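PDB 5O8Z: transcriptional regulatory protein RcsB from Salmonella typhimurium, which probably binds regulatory DNA as the response regulator of the Rcs two-component signalling system to control the transcription of numerous genes, with or without its partner RcsA. Local coordinates for residues N3-I8 with K47-V52; A9-I14 with S58-K63; I54-M59 with V85-N90. All coordinates share one frame; numbering follows the deposited sequence.

How the interactions relate
From the N terminus, the chain runs out along strand 4-9, and interaction 1 closes the first loop when K47-V52 returns to N3-I8 at the start of strand 52-55. Interaction 2 crosses it: A9-I14 continues directly from the first strand, and its partner S58-K63 follows strand 52-55. Interaction 3 follows interaction 1 in series, closing the beta-alpha-beta unit from strand 52-55 to strand 82-87. It shares S58 and M59 with interaction 2, and both reach the same magnesium ion and beryllium trifluoride. Backbone pairing of I7 and A9 with I54, and of A9 with D56, ties the three contacts into one parallel sheet, with the predicted phosphorylation site, D56, at the C-terminal ends of its strands.

Interaction 1 (N3-I8 with K47-V52); sequences NMNVII and KLDAHV
The CG1 branch of I7 is set beside its backbone N and then runs extended (chi1 -73°, chi2 -177°), which carries CD1 onto L48 and A50. CD1 of I7 lies 3.5 Å from CD1 of L48, a tight methyl pair, and CB of A50 is just as near to the same methyl. On the face of the sheet bearing V6 and V52, the M4 chain bends at its last torsion so that CE reaches CG2 of V52 at 3.5 Å.

Between these two apolar patches the backbone does the joining. The carbonyl O of N5 is gripped twice, by N of H51 at 3.0 Å, tilted from the carbonyl plane, and by N of V52 at 3.2 Å. The return bond, from N of I7 to O of V52, is 2.9 Å long and almost straight (175°). The N5 amide lies alongside the H51 imidazole, with CB of N5 over one ring face. Its ND2 makes only a weak bond to the D49 carbonyl, whereas OD1 is held by N30 of the neighbouring strand. V6 thus pairs in parallel with V52, where the chain enters strand 52-55 beside strand 4-9, in the 2-1-3-4-5 parallel sheet of the CheY-like receiver domain.

Interaction 2 (A9-I14 with S58-K63); sequences ADDHPI and SMPGDK. With MG (magnesium ion), chain F; BEF (beryllium trifluoride ion), chain E.
D11 and S58 meet at a magnesium ion, forming part of the acidic metal site of the response regulator receiver fold, where the loop after the first strand faces the loop that follows strand 52-55 and D56, the predicted phosphoacceptor. OD1 of D11 coordinates the ion at 2.1 Å, and the carbonyl O of S58 coordinates it at 2.2 Å. These two oxygens are not hydrogen-bonded to each other; their closeness comes from the shared metal. OD2 of D56 and two waters add three more ligands, and F1 of the beryllium trifluoride, 2.0 Å from the magnesium ion and opposite OD1 of D11, completes an octahedron.

The close packing lies behind D11. Its CG sits between the backbone N and the carbonyl carbon (chi1 61°), which turns the carboxylate to the metal. The backbone path brings CB of D11 to 3.4 Å from CD of P60. CG of M59 lies beside its own backbone N and the chain then extends (chi1 -53°, chi2 -178°), bringing SD 4.1 Å from CB of A9 and close to the D10 backbone.

D10 and H12 form a buried polar flank. OD1 of D10 takes the N-H of H12 at 2.8 Å on its anti lone pair, an Asx turn leading into helix 13-23, while OD2 forms a salt bridge with K109. H12, at the N-cap of that helix, packs on Q110 of the second subunit. The looser, more open side lies at P60, itself exposed, and at the partly exposed D11 and S58 with the metal-bound waters. Both waters donate to F1, and water 1 gives its other bond to OD1 of D10 at 2.9 Å.

Interaction 3 (I54-M59 with V85-N90); sequences ITDLSM and VLTMNN. With MG (magnesium ion), chain F; BEF (beryllium trifluoride ion), chain E.
L57, S58 and T87 close round the beryllium trifluoride carried by D56, whose OD1 is bonded to beryllium at 1.8 Å while OD2 goes to the magnesium ion. The D56 carboxylate reaches both because CG stands opposite the backbone N (chi1 -170°). Three donors converge on F2: the hydroxyl OG1 of T87 at 2.7 Å, the backbone N of S58 at 3.0 Å and, less straight, the backbone N of L57. Just past the end of strand 82-87, N of M88 bonds F3 at 2.9 Å. K109 also donates to the group.

A second shell fixes these donors. OG1 of T87 accepts the N-H of N89 at 3.0 Å in an ST turn, so the hydroxyl accepts one bond while donating another to F2, which fixes its rotation. The N89 amide then bridges back to 54-59: ND2 points to OG of S58 at 3.0 Å in a nearly straight bond (173°), with that oxygen in the amide plane. On the apolar side of T87, the L57 side chain crosses that of V85 at about a right angle, and its CD1 lies 3.6 Å from OG1 of T87, giving the hydroxyl an apolar neighbour.

Further out, V85 pairs in parallel with T55, and O of T55 accepts N of L86 at 2.9 Å. M88 reaches the M88 of the second subunit. With beryllium trifluoride as a phosphoryl mimic, and the threonine hydroxyl bonded to it as in activated response regulators, the geometry is consistent with the phosphoacceptor site of a CheY-like receiver domain.

Interaction 1 (N3-I8 with K47-V52)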
loop_
_atom_site.group_PDB
_atom_site.type_symbol
_atom_site.label_atom_id
_atom_site.label_comp_id
_atom_site.label_asym_id
_atom_site.label_seq_id
_atom_site.Cartn_x
_atom_site.Cartn_y
_atom_site.Cartn_z
ATOM N N ASN B 3 5.446 -24.755 19.620
ATOM C CA ASN B 3 4.380 -23.980 18.979
ATOM C C ASN B 3 4.639 -22.489 19.157
ATOM O O ASN B 3 5.212 -22.055 20.156
ATOM C CB ASN B 3 2.971 -24.335 19.500
ATOM C CG ASN B 3 2.234 -25.307 18.590
ATOM O OD1 ASN B 3 1.094 -25.056 18.179
ATOM N ND2 ASN B 3 2.890 -26.413 18.258
ATOM N N MET B 4 4.221 -21.727 18.156
ATOM C CA MET B 4 4.332 -20.287 18.167
ATOM C C MET B 4 2.930 -19.736 18.001
ATOM O O MET B 4 2.279 -19.998 16.986
ATOM C CB MET B 4 5.227 -19.807 17.012
ATOM C CG MET B 4 6.593 -19.276 17.435
ATOM S SD MET B 4 7.645 -18.816 16.023
ATOM C CE MET B 4 6.497 -17.974 14.937
ATOM N N ASN B 5 2.477 -18.980 19.001
ATOM C CA ASN B 5 1.212 -18.252 18.939
ATOM C C ASN B 5 1.416 -16.909 18.268
ATOM O O ASN B 5 2.279 -16.129 18.677
ATOM C CB ASN B 5 0.626 -18.071 20.332
ATOM C CG ASN B 5 0.160 -19.392 20.931
ATOM O OD1 ASN B 5 -0.361 -20.250 20.221
ATOM N ND2 ASN B 5 0.359 -19.559 22.229
ATOM N N VAL B 6 0.594 -16.643 17.260
ATOM C CA VAL B 6 0.810 -15.531 16.351
ATOM C C VAL B 6 -0.378 -14.580 16.366
ATOM O O VAL B 6 -1.531 -14.995 16.250
ATOM C CB VAL B 6 1.069 -16.030 14.907
ATOM C CG1 VAL B 6 1.267 -14.864 13.951
ATOM C CG2 VAL B 6 2.311 -16.910 14.887
ATOM N N ILE B 7 -0.065 -13.297 16.514
ATOM C CA ILE B 7 -1.030 -12.225 16.314
ATOM C C ILE B 7 -0.712 -11.573 14.976
ATOM O O ILE B 7 0.439 -11.297 14.676
ATOM C CB ILE B 7 -0.968 -11.188 17.455
ATOM C CG1 ILE B 7 -1.586 -11.816 18.709
ATOM C CG2 ILE B 7 -1.717 -9.908 17.083
ATOM C CD1 ILE B 7 -1.666 -10.900 19.916
ATOM N N ILE B 8 -1.752 -11.323 14.199
ATOM C CA ILE B 8 -1.634 -10.648 12.914
ATOM C C ILE B 8 -2.380 -9.338 12.969
ATOM O O ILE B 8 -3.496 -9.277 13.477
ATOM C CB ILE B 8 -2.231 -11.491 11.797
ATOM C CG1 ILE B 8 -1.580 -12.873 11.742
ATOM C CG2 ILE B 8 -2.007 -10.803 10.463
ATOM C CD1 ILE B 8 -2.386 -13.881 10.919
ATOM N N LYS B 47 -4.119 -9.902 26.691
ATOM C CA LYS B 47 -5.025 -11.007 26.998
ATOM C C LYS B 47 -4.911 -12.260 26.122
ATOM O O LYS B 47 -5.789 -13.123 26.200
ATOM C CB LYS B 47 -6.476 -10.484 26.986
ATOM C CG LYS B 47 -7.124 -10.316 25.620
ATOM C CD LYS B 47 -8.403 -9.488 25.682
ATOM C CE LYS B 47 -9.571 -10.241 26.295
ATOM N NZ LYS B 47 -10.874 -9.664 25.857
ATOM N N LEU B 48 -3.852 -12.392 25.310
ATOM C CA LEU B 48 -3.748 -13.534 24.377
ATOM C C LEU B 48 -2.602 -14.542 24.577
ATOM O O LEU B 48 -2.726 -15.667 24.091
ATOM C CB LEU B 48 -3.742 -13.032 22.926
ATOM C CG LEU B 48 -5.060 -12.411 22.431
ATOM C CD1 LEU B 48 -4.845 -11.728 21.086
ATOM C CD2 LEU B 48 -6.190 -13.433 22.339
ATOM N N ASP B 49 -1.529 -14.175 25.287
ATOM C CA ASP B 49 -0.291 -14.996 25.370
ATOM C C ASP B 49 0.294 -15.228 23.973
ATOM O O ASP B 49 0.300 -16.347 23.451
ATOM C CB ASP B 49 -0.508 -16.335 26.110
ATOM C CG ASP B 49 0.790 -17.157 26.262
ATOM O OD1 ASP B 49 1.899 -16.570 26.253
ATOM O OD2 ASP B 49 0.702 -18.403 26.382
ATOM N N ALA B 50 0.763 -14.139 23.376
ATOM C CA ALA B 50 1.328 -14.152 22.037
ATOM C C ALA B 50 2.845 -14.217 22.133
ATOM O O ALA B 50 3.445 -13.650 23.055
ATOM C CB ALA B 50 0.883 -12.920 21.277
ATOM N N HIS B 51 3.453 -14.957 21.207
ATOM C CA HIS B 51 4.909 -15.045 21.104
ATOM C C HIS B 51 5.434 -14.164 19.960
ATOM O O HIS B 51 6.529 -13.629 20.044
ATOM C CB HIS B 51 5.366 -16.505 20.932
ATOM C CG HIS B 51 4.771 -17.451 21.939
ATOM N ND1 HIS B 51 4.400 -17.053 23.208
ATOM C CD2 HIS B 51 4.496 -18.774 21.868
ATOM C CE1 HIS B 51 3.910 -18.087 23.868
ATOM N NE2 HIS B 51 3.953 -19.143 23.076
ATOM N N VAL B 52 4.641 -14.012 18.910
ATOM C CA VAL B 52 5.032 -13.259 17.736
ATOM C C VAL B 52 3.887 -12.360 17.254
ATOM O O VAL B 52 2.725 -12.748 17.294
ATOM C CB VAL B 52 5.467 -14.210 16.592
ATOM C CG1 VAL B 52 5.966 -13.416 15.401
ATOM C CG2 VAL B 52 6.545 -15.169 17.082
#

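Interaction 2 (A9-I14 with S58-K63)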
loop_
_atom_site.group_PDB
_atom_site.type_symbol
_atom_site.label_atom_id
_atom_site.label_comp_id
_atom_site.label_asym_id
_atom_site.label_seq_id
_atom_site.Cartn_x
_atom_site.Cartn_y
_atom_site.Cartn_z
ATOM N N ALA B 9 -1.789 -8.292 12.409
ATOM C CA ALA B 9 -2.442 -6.999 12.349
ATOM C C ALA B 9 -2.246 -6.346 10.989
ATOM O O ALA B 9 -1.117 -6.164 10.558
ATOM C CB ALA B 9 -1.913 -6.087 13.451
ATOM N N ASP B 10 -3.346 -5.998 10.333
ATOM C CA ASP B 10 -3.329 -5.234 9.081
ATOM C C ASP B 10 -4.689 -4.601 8.890
ATOM O O ASP B 10 -5.687 -5.244 9.202
ATOM C CB ASP B 10 -3.015 -6.158 7.900
ATOM C CG ASP B 10 -2.594 -5.388 6.631
ATOM O OD1 ASP B 10 -3.455 -4.668 6.059
ATOM O OD2 ASP B 10 -1.409 -5.523 6.181
ATOM N N ASP B 11 -4.736 -3.377 8.352
ATOM C CA ASP B 11 -6.018 -2.705 8.097
ATOM C C ASP B 11 -6.795 -3.183 6.858
ATOM O O ASP B 11 -7.902 -2.710 6.617
ATOM C CB ASP B 11 -5.888 -1.168 8.100
ATOM C CG ASP B 11 -4.950 -0.629 7.038
ATOM O OD1 ASP B 11 -3.912 -1.267 6.777
ATOM O OD2 ASP B 11 -5.219 0.465 6.495
ATOM N N HIS B 12 -6.217 -4.102 6.075
ATOM C CA HIS B 12 -6.882 -4.663 4.913
ATOM C C HIS B 12 -7.243 -6.116 5.178
ATOM O O HIS B 12 -6.349 -6.958 5.226
ATOM C CB HIS B 12 -5.949 -4.607 3.703
ATOM C CG HIS B 12 -5.648 -3.227 3.238
ATOM N ND1 HIS B 12 -4.563 -2.935 2.445
ATOM C CD2 HIS B 12 -6.288 -2.053 3.446
ATOM C CE1 HIS B 12 -4.552 -1.645 2.173
ATOM N NE2 HIS B 12 -5.587 -1.087 2.768
ATOM N N PRO B 13 -8.541 -6.430 5.337
ATOM C CA PRO B 13 -8.882 -7.823 5.683
ATOM C C PRO B 13 -8.437 -8.871 4.648
ATOM O O PRO B 13 -8.214 -10.014 5.020
ATOM C CB PRO B 13 -10.405 -7.785 5.811
ATOM C CG PRO B 13 -10.689 -6.377 6.239
ATOM C CD PRO B 13 -9.705 -5.539 5.480
ATOM N N ILE B 14 -8.266 -8.472 3.381
ATOM C CA ILE B 14 -7.775 -9.384 2.352
ATOM C C ILE B 14 -6.353 -9.843 2.640
ATOM O O ILE B 14 -6.011 -11.003 2.423
ATOM C CB ILE B 14 -7.921 -8.784 0.919
ATOM C CG1 ILE B 14 -7.808 -9.868 -0.157
ATOM C CG2 ILE B 14 -6.912 -7.669 0.656
ATOM C CD1 ILE B 14 -8.944 -10.855 -0.163
ATOM N N SER B 58 1.149 0.879 8.116
ATOM C CA SER B 58 0.079 1.857 7.969
ATOM C C SER B 58 -1.238 1.230 8.353
ATOM O O SER B 58 -1.723 0.353 7.646
ATOM C CB SER B 58 -0.025 2.442 6.558
ATOM O OG SER B 58 1.218 2.972 6.143
ATOM N N MET B 59 -1.799 1.689 9.475
ATOM C CA MET B 59 -3.141 1.303 9.918
ATOM C C MET B 59 -3.811 2.437 10.679
ATOM O O MET B 59 -3.126 3.234 11.307
ATOM C CB MET B 59 -3.080 0.148 10.913
ATOM C CG MET B 59 -2.304 -1.072 10.485
ATOM S SD MET B 59 -2.373 -2.371 11.754
ATOM C CE MET B 59 -2.101 -1.435 13.261
ATOM N N PRO B 60 -5.156 2.450 10.712
ATOM C CA PRO B 60 -5.803 3.378 11.626
ATOM C C PRO B 60 -5.497 3.122 13.111
ATOM O O PRO B 60 -5.089 2.034 13.513
ATOM C CB PRO B 60 -7.303 3.181 11.354
ATOM C CG PRO B 60 -7.392 2.379 10.105
ATOM C CD PRO B 60 -6.126 1.618 9.989
ATOM N N GLY B 61 -5.700 4.162 13.897
ATOM C CA GLY B 61 -5.637 4.099 15.346
ATOM C C GLY B 61 -5.049 5.399 15.846
ATOM O O GLY B 61 -3.846 5.600 15.800
ATOM N N ASP B 62 -5.909 6.283 16.325
ATOM C CA ASP B 62 -5.461 7.578 16.813
ATOM C C ASP B 62 -4.654 7.499 18.130
ATOM O O ASP B 62 -3.614 8.138 18.243
ATOM C CB ASP B 62 -6.648 8.541 16.921
ATOM C CG ASP B 62 -7.164 8.976 15.550
ATOM O OD1 ASP B 62 -7.742 8.131 14.826
ATOM O OD2 ASP B 62 -6.985 10.170 15.192
ATOM N N LYS B 63 -5.111 6.680 19.077
ATOM C CA LYS B 63 -4.551 6.624 20.445
ATOM C C LYS B 63 -3.074 6.232 20.498
ATOM O O LYS B 63 -2.274 6.883 21.168
ATOM C CB LYS B 63 -5.357 5.623 21.279
ATOM C CG LYS B 63 -5.295 5.793 22.788
ATOM C CD LYS B 63 -6.158 4.734 23.456
ATOM C CE LYS B 63 -6.599 5.075 24.865
ATOM N NZ LYS B 63 -8.042 5.463 24.948
HETATM MG MG MG F . -1.998 -0.966 5.896
HETATM BE BE BEF E . 1.025 -1.547 5.382
HETATM F F1 BEF E . -0.116 -0.593 5.335
HETATM F F2 BEF E . 2.227 -0.806 5.862
HETATM F F3 BEF E . 1.358 -2.326 4.156
HETATM O O HOH W 1 -2.523 -2.429 4.519
HETATM O O HOH W 2 -2.969 0.399 4.788
#

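Interaction 3 (I54-M59 with V85-N90)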
loop_
_atom_site.group_PDB
_atom_site.type_symbol
_atom_site.label_atom_id
_atom_site.label_comp_id
_atom_site.label_asym_id
_atom_site.label_seq_id
_atom_site.Cartn_x
_atom_site.Cartn_y
_atom_site.Cartn_z
ATOM N N ILE B 54 2.925 -10.330 13.730
ATOM C CA ILE B 54 3.133 -10.008 12.328
ATOM C C ILE B 54 2.279 -8.780 12.081
ATOM O O ILE B 54 1.054 -8.888 12.079
ATOM C CB ILE B 54 2.645 -11.147 11.405
ATOM C CG1 ILE B 54 3.388 -12.452 11.726
ATOM C CG2 ILE B 54 2.778 -10.719 9.944
ATOM C CD1 ILE B 54 2.820 -13.676 11.019
ATOM N N THR B 55 2.913 -7.625 11.890
ATOM C CA THR B 55 2.184 -6.355 11.844
ATOM C C THR B 55 2.461 -5.524 10.640
ATOM O O THR B 55 3.568 -5.427 10.162
ATOM C CB THR B 55 2.396 -5.453 13.089
ATOM O OG1 THR B 55 1.457 -4.347 13.060
ATOM C CG2 THR B 55 3.827 -4.892 13.190
ATOM N N ASP B 56 1.406 -4.848 10.229
ATOM C CA ASP B 56 1.425 -3.835 9.206
ATOM C C ASP B 56 1.975 -2.526 9.795
ATOM O O ASP B 56 1.976 -2.384 11.005
ATOM C CB ASP B 56 -0.016 -3.658 8.740
ATOM C CG ASP B 56 -0.131 -2.829 7.524
ATOM O OD1 ASP B 56 0.843 -2.751 6.762
ATOM O OD2 ASP B 56 -1.203 -2.260 7.318
ATOM N N LEU B 57 2.466 -1.610 8.940
ATOM C CA LEU B 57 2.929 -0.281 9.367
ATOM C C LEU B 57 1.842 0.783 9.260
ATOM O O LEU B 57 1.672 1.544 10.200
ATOM C CB LEU B 57 4.152 0.212 8.563
ATOM C CG LEU B 57 5.544 -0.367 8.842
ATOM C CD1 LEU B 57 6.592 0.303 7.938
ATOM C CD2 LEU B 57 5.974 -0.225 10.298
ATOM N N SER B 58 1.149 0.879 8.116
ATOM C CA SER B 58 0.079 1.857 7.969
ATOM C C SER B 58 -1.238 1.230 8.353
ATOM O O SER B 58 -1.723 0.353 7.646
ATOM C CB SER B 58 -0.025 2.442 6.558
ATOM O OG SER B 58 1.218 2.972 6.143
ATOM N N MET B 59 -1.799 1.689 9.475
ATOM C CA MET B 59 -3.141 1.303 9.918
ATOM C C MET B 59 -3.811 2.437 10.679
ATOM O O MET B 59 -3.126 3.234 11.307
ATOM C CB MET B 59 -3.080 0.148 10.913
ATOM C CG MET B 59 -2.304 -1.072 10.485
ATOM S SD MET B 59 -2.373 -2.371 11.754
ATOM C CE MET B 59 -2.101 -1.435 13.261
ATOM N N VAL B 85 7.543 -7.227 10.705
ATOM C CA VAL B 85 6.767 -6.217 9.996
ATOM C C VAL B 85 6.545 -6.695 8.569
ATOM O O VAL B 85 7.491 -7.165 7.915
ATOM C CB VAL B 85 7.482 -4.860 10.024
ATOM C CG1 VAL B 85 6.857 -3.879 9.056
ATOM C CG2 VAL B 85 7.470 -4.316 11.446
ATOM N N LEU B 86 5.288 -6.637 8.128
ATOM C CA LEU B 86 4.902 -6.987 6.755
ATOM C C LEU B 86 4.244 -5.740 6.218
ATOM O O LEU B 86 3.164 -5.372 6.676
ATOM C CB LEU B 86 3.943 -8.182 6.727
ATOM C CG LEU B 86 3.270 -8.530 5.391
ATOM C CD1 LEU B 86 4.284 -8.964 4.328
ATOM C CD2 LEU B 86 2.250 -9.638 5.592
ATOM N N THR B 87 4.891 -5.092 5.252
ATOM C CA THR B 87 4.508 -3.762 4.807
ATOM C C THR B 87 4.694 -3.571 3.303
ATOM O O THR B 87 5.569 -4.155 2.706
ATOM C CB THR B 87 5.320 -2.676 5.570
ATOM O OG1 THR B 87 4.829 -1.368 5.244
ATOM C CG2 THR B 87 6.823 -2.767 5.304
ATOM N N MET B 88 3.842 -2.745 2.720
ATOM C CA MET B 88 4.008 -2.280 1.353
ATOM C C MET B 88 4.876 -1.034 1.259
ATOM O O MET B 88 5.123 -0.574 0.150
ATOM C CB MET B 88 2.644 -1.977 0.721
ATOM C CG MET B 88 1.973 -0.712 1.247
ATOM S SD MET B 88 0.321 -0.493 0.564
ATOM C CE MET B 88 -0.639 -1.358 1.798
ATOM N N ASN B 89 5.273 -0.461 2.399
ATOM C CA ASN B 89 5.979 0.818 2.435
ATOM C C ASN B 89 7.466 0.545 2.205
ATOM O O ASN B 89 8.225 0.344 3.169
ATOM C CB ASN B 89 5.767 1.563 3.788
ATOM C CG ASN B 89 4.274 1.832 4.125
ATOM O OD1 ASN B 89 3.382 1.718 3.280
ATOM N ND2 ASN B 89 4.012 2.191 5.376
ATOM N N ASN B 90 7.888 0.578 0.944
ATOM C CA ASN B 90 9.300 0.289 0.583
ATOM C C ASN B 90 10.282 1.495 0.495
ATOM O O ASN B 90 11.327 1.393 -0.128
ATOM C CB ASN B 90 9.353 -0.538 -0.713
ATOM C CG ASN B 90 8.822 0.211 -1.914
ATOM O OD1 ASN B 90 8.110 1.197 -1.774
ATOM N ND2 ASN B 90 9.144 -0.273 -3.100
HETATM MG MG MG F . -1.998 -0.966 5.896
HETATM BE BE BEF E . 1.025 -1.547 5.382
HETATM F F1 BEF E . -0.116 -0.593 5.335
HETATM F F2 BEF E . 2.227 -0.806 5.862
HETATM F F3 BEF E . 1.358 -2.326 4.156
HETATM O O HOH W 1 -2.523 -2.429 4.519
HETATM O O HOH W 2 -2.969 0.399 4.788
#